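Protein Ves (Pseudomonas fluorescens, PDB 5V00) is of uncharacterized biochemical function but is a bicupin (HutD) involved in histidine utilization. Local coordinates at residues Y66-T71 with D115-Y120. Sequence-based numbering, arbitrary orientation.
Sequences YQRVIT and DFNLIY. With FMT (formic acid), chain I.
Q67, V69 and T71 exchange paired backbone hydrogen bonds with Y120, L118 and F116, six in all, which defines 67-71 and 115-120 as neighbouring antiparallel strands, their N-to-C directions 166° apart. The bond from F116 N to T71 O is short, 2.7 Å, whereas that from T71 N to F116 O is the most bent of the six. A water beside this pair donates to V69 O and F116 O and accepts from T71 OG1, whose hydroxyl is also hydrogen-bonded to W131 NE1.

R68 and N117 bring their polar ends together on a face they share with I70 and I119. The R68 guanidinium presents NH1 and NH2 to a bound formic acid, NH1 to O2 and NH2 to O1, each at 3.0 Å, with a weak second bond from NH2 to O2. N117 ND2 donates to the same formic acid O1 at 3.1 Å, its amide turned 82° from the guanidinium plane. R68 NH2 and N117 ND2, both donors, thus converge on one oxygen without bonding each other. At the guanidinium edge a water accepts from R68 NE at 2.8 Å and donates weakly to L118 O. The amide's other end, N117 OD1, lies against I70 CG2 at 3.4 Å.

Apolar contacts close the Y66 end: I119 CG1, anti to its backbone N (chi1 -179°), reaches Y66 CB at 3.6 Å. On the other face Q67 CB sits over the Y120 ring, 4.0 Å from its centroid, a CH-pi contact; there V69 and L118 pack on L129 of strand 125-132.

Strands 47-54 and 96-99 continue this antiparallel sheet of the bicupin on its two sides. The formic acid at R68 and N117, another near I119 and a glycerol near R68, all probably from the crystallisation liquor, may mark a cupin pocket.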
loop_
_atom_site.group_PDB
_atom_site.type_symbol
_atom_site.label_atom_id
_atom_site.label_comp_id
_atom_site.label_asym_id
_atom_site.label_seq_id
_atom_site.Cartn_x
_atom_site.Cartn_y
_atom_site.Cartn_z
ATOM N N TYR B 66 -9.214 -15.340 -14.433
ATOM C CA TYR B 66 -9.516 -14.528 -13.245
ATOM C C TYR B 66 -11.007 -14.289 -13.194
ATOM O O TYR B 66 -11.683 -14.327 -14.226
ATOM C CB TYR B 66 -8.801 -13.202 -13.294
ATOM C CG TYR B 66 -7.279 -13.407 -13.083
ATOM C CD1 TYR B 66 -6.435 -13.591 -14.168
ATOM C CD2 TYR B 66 -6.734 -13.498 -11.799
ATOM C CE1 TYR B 66 -5.062 -13.778 -14.002
ATOM C CE2 TYR B 66 -5.361 -13.690 -11.627
ATOM C CZ TYR B 66 -4.555 -13.874 -12.736
ATOM O OH TYR B 66 -3.195 -14.062 -12.598
ATOM N N GLN B 67 -11.514 -14.017 -12.007
ATOM C CA GLN B 67 -12.903 -13.530 -11.814
ATOM C C GLN B 67 -12.862 -12.042 -11.534
ATOM O O GLN B 67 -12.042 -11.579 -10.752
ATOM C CB GLN B 67 -13.570 -14.271 -10.648
ATOM C CG GLN B 67 -14.929 -13.758 -10.245
ATOM C CD GLN B 67 -15.983 -14.189 -11.287
ATOM O OE1 GLN B 67 -16.082 -15.359 -11.611
ATOM N NE2 GLN B 67 -16.795 -13.250 -11.739
ATOM N N ARG B 68 -13.802 -11.266 -12.086
ATOM C CA ARG B 68 -13.887 -9.828 -11.847
ATOM C C ARG B 68 -15.216 -9.473 -11.205
ATOM O O ARG B 68 -16.230 -10.140 -11.454
ATOM C CB ARG B 68 -13.760 -9.044 -13.119
ATOM C CG ARG B 68 -12.439 -9.292 -13.866
ATOM C CD ARG B 68 -12.167 -8.292 -14.941
ATOM N NE ARG B 68 -12.125 -6.911 -14.477
ATOM C CZ ARG B 68 -11.869 -5.844 -15.207
ATOM N NH1 ARG B 68 -11.795 -5.893 -16.575
ATOM N NH2 ARG B 68 -11.852 -4.707 -14.613
ATOM N N VAL B 69 -15.182 -8.478 -10.316
ATOM C CA VAL B 69 -16.399 -7.847 -9.866
ATOM C C VAL B 69 -16.132 -6.363 -9.917
ATOM O O VAL B 69 -15.243 -5.823 -9.219
ATOM C CB VAL B 69 -16.850 -8.272 -8.431
ATOM C CG1 VAL B 69 -18.236 -7.650 -8.127
ATOM C CG2 VAL B 69 -16.871 -9.783 -8.291
ATOM N N ILE B 70 -16.954 -5.624 -10.660
ATOM C CA ILE B 70 -16.763 -4.198 -10.803
ATOM C C ILE B 70 -18.021 -3.436 -10.351
ATOM O O ILE B 70 -19.110 -3.986 -10.365
ATOM C CB ILE B 70 -16.370 -3.779 -12.254
ATOM C CG1 ILE B 70 -17.546 -3.866 -13.202
ATOM C CG2 ILE B 70 -15.205 -4.640 -12.789
ATOM C CD1 ILE B 70 -17.192 -3.415 -14.592
ATOM N N THR B 71 -17.843 -2.213 -9.883
ATOM C CA THR B 71 -18.911 -1.395 -9.404
ATOM C C THR B 71 -18.720 0.044 -9.771
ATOM O O THR B 71 -17.683 0.658 -9.474
ATOM C CB THR B 71 -19.070 -1.456 -7.882
ATOM O OG1 THR B 71 -19.086 -2.787 -7.435
ATOM C CG2 THR B 71 -20.337 -0.773 -7.440
ATOM N N ASP B 115 -14.851 3.236 -11.653
ATOM C CA ASP B 115 -15.278 1.907 -11.207
ATOM C C ASP B 115 -14.369 1.388 -10.061
ATOM O O ASP B 115 -13.118 1.569 -10.161
ATOM C CB ASP B 115 -15.176 0.904 -12.245
ATOM C CG ASP B 115 -16.346 0.990 -13.309
ATOM O OD1 ASP B 115 -17.217 1.786 -13.055
ATOM O OD2 ASP B 115 -16.207 0.289 -14.360
ATOM N N PHE B 116 -14.980 0.793 -9.031
ATOM C CA PHE B 116 -14.204 0.029 -8.008
ATOM C C PHE B 116 -14.064 -1.371 -8.486
ATOM O O PHE B 116 -15.070 -2.045 -8.781
ATOM C CB PHE B 116 -14.935 0.133 -6.662
ATOM C CG PHE B 116 -14.316 -0.659 -5.585
ATOM C CD1 PHE B 116 -13.051 -0.346 -5.118
ATOM C CD2 PHE B 116 -15.008 -1.692 -5.019
ATOM C CE1 PHE B 116 -12.520 -1.092 -4.063
ATOM C CE2 PHE B 116 -14.457 -2.475 -3.978
ATOM C CZ PHE B 116 -13.212 -2.102 -3.455
ATOM N N ASN B 117 -12.809 -1.837 -8.682
ATOM C CA ASN B 117 -12.505 -3.113 -9.287
ATOM C C ASN B 117 -11.881 -4.130 -8.340
ATOM O O ASN B 117 -10.814 -3.835 -7.766
ATOM C CB ASN B 117 -11.469 -2.909 -10.401
ATOM C CG ASN B 117 -12.069 -2.291 -11.727
ATOM O OD1 ASN B 117 -13.261 -1.976 -11.833
ATOM N ND2 ASN B 117 -11.203 -2.127 -12.743
ATOM N N LEU B 118 -12.515 -5.288 -8.205
ATOM C CA LEU B 118 -11.892 -6.471 -7.631
ATOM C C LEU B 118 -11.577 -7.439 -8.725
ATOM O O LEU B 118 -12.462 -7.776 -9.564
ATOM C CB LEU B 118 -12.810 -7.143 -6.622
ATOM C CG LEU B 118 -12.469 -8.481 -6.124
ATOM C CD1 LEU B 118 -11.167 -8.410 -5.341
ATOM C CD2 LEU B 118 -13.556 -9.057 -5.279
ATOM N N ILE B 119 -10.371 -7.984 -8.733
ATOM C CA ILE B 119 -10.091 -9.149 -9.554
ATOM C C ILE B 119 -9.342 -10.186 -8.739
ATOM O O ILE B 119 -8.446 -9.812 -7.920
ATOM C CB ILE B 119 -9.322 -8.737 -10.796
ATOM C CG1 ILE B 119 -9.018 -9.932 -11.701
ATOM C CG2 ILE B 119 -8.002 -8.036 -10.448
ATOM C CD1 ILE B 119 -8.495 -9.508 -13.056
ATOM N N TYR B 120 -9.713 -11.444 -8.888
ATOM C CA TYR B 120 -9.005 -12.524 -8.159
ATOM C C TYR B 120 -8.955 -13.793 -8.953
ATOM O O TYR B 120 -9.797 -14.027 -9.823
ATOM C CB TYR B 120 -9.644 -12.796 -6.787
ATOM C CG TYR B 120 -11.012 -13.417 -6.842
ATOM C CD1 TYR B 120 -12.175 -12.651 -6.985
ATOM C CD2 TYR B 120 -11.158 -14.757 -6.736
ATOM C CE1 TYR B 120 -13.408 -13.252 -7.171
ATOM C CE2 TYR B 120 -12.393 -15.376 -6.787
ATOM C CZ TYR B 120 -13.541 -14.594 -7.024
ATOM O OH TYR B 120 -14.768 -15.186 -7.133
HETATM C C FMT I . -11.532 -2.025 -16.938
HETATM O O1 FMT I . -11.993 -1.991 -15.767
HETATM O O2 FMT I . -10.852 -3.118 -17.363
HETATM O O HOH W 1 -12.054 -6.049 -11.801
HETATM O O HOH W 2 -16.498 -3.927 -7.362
#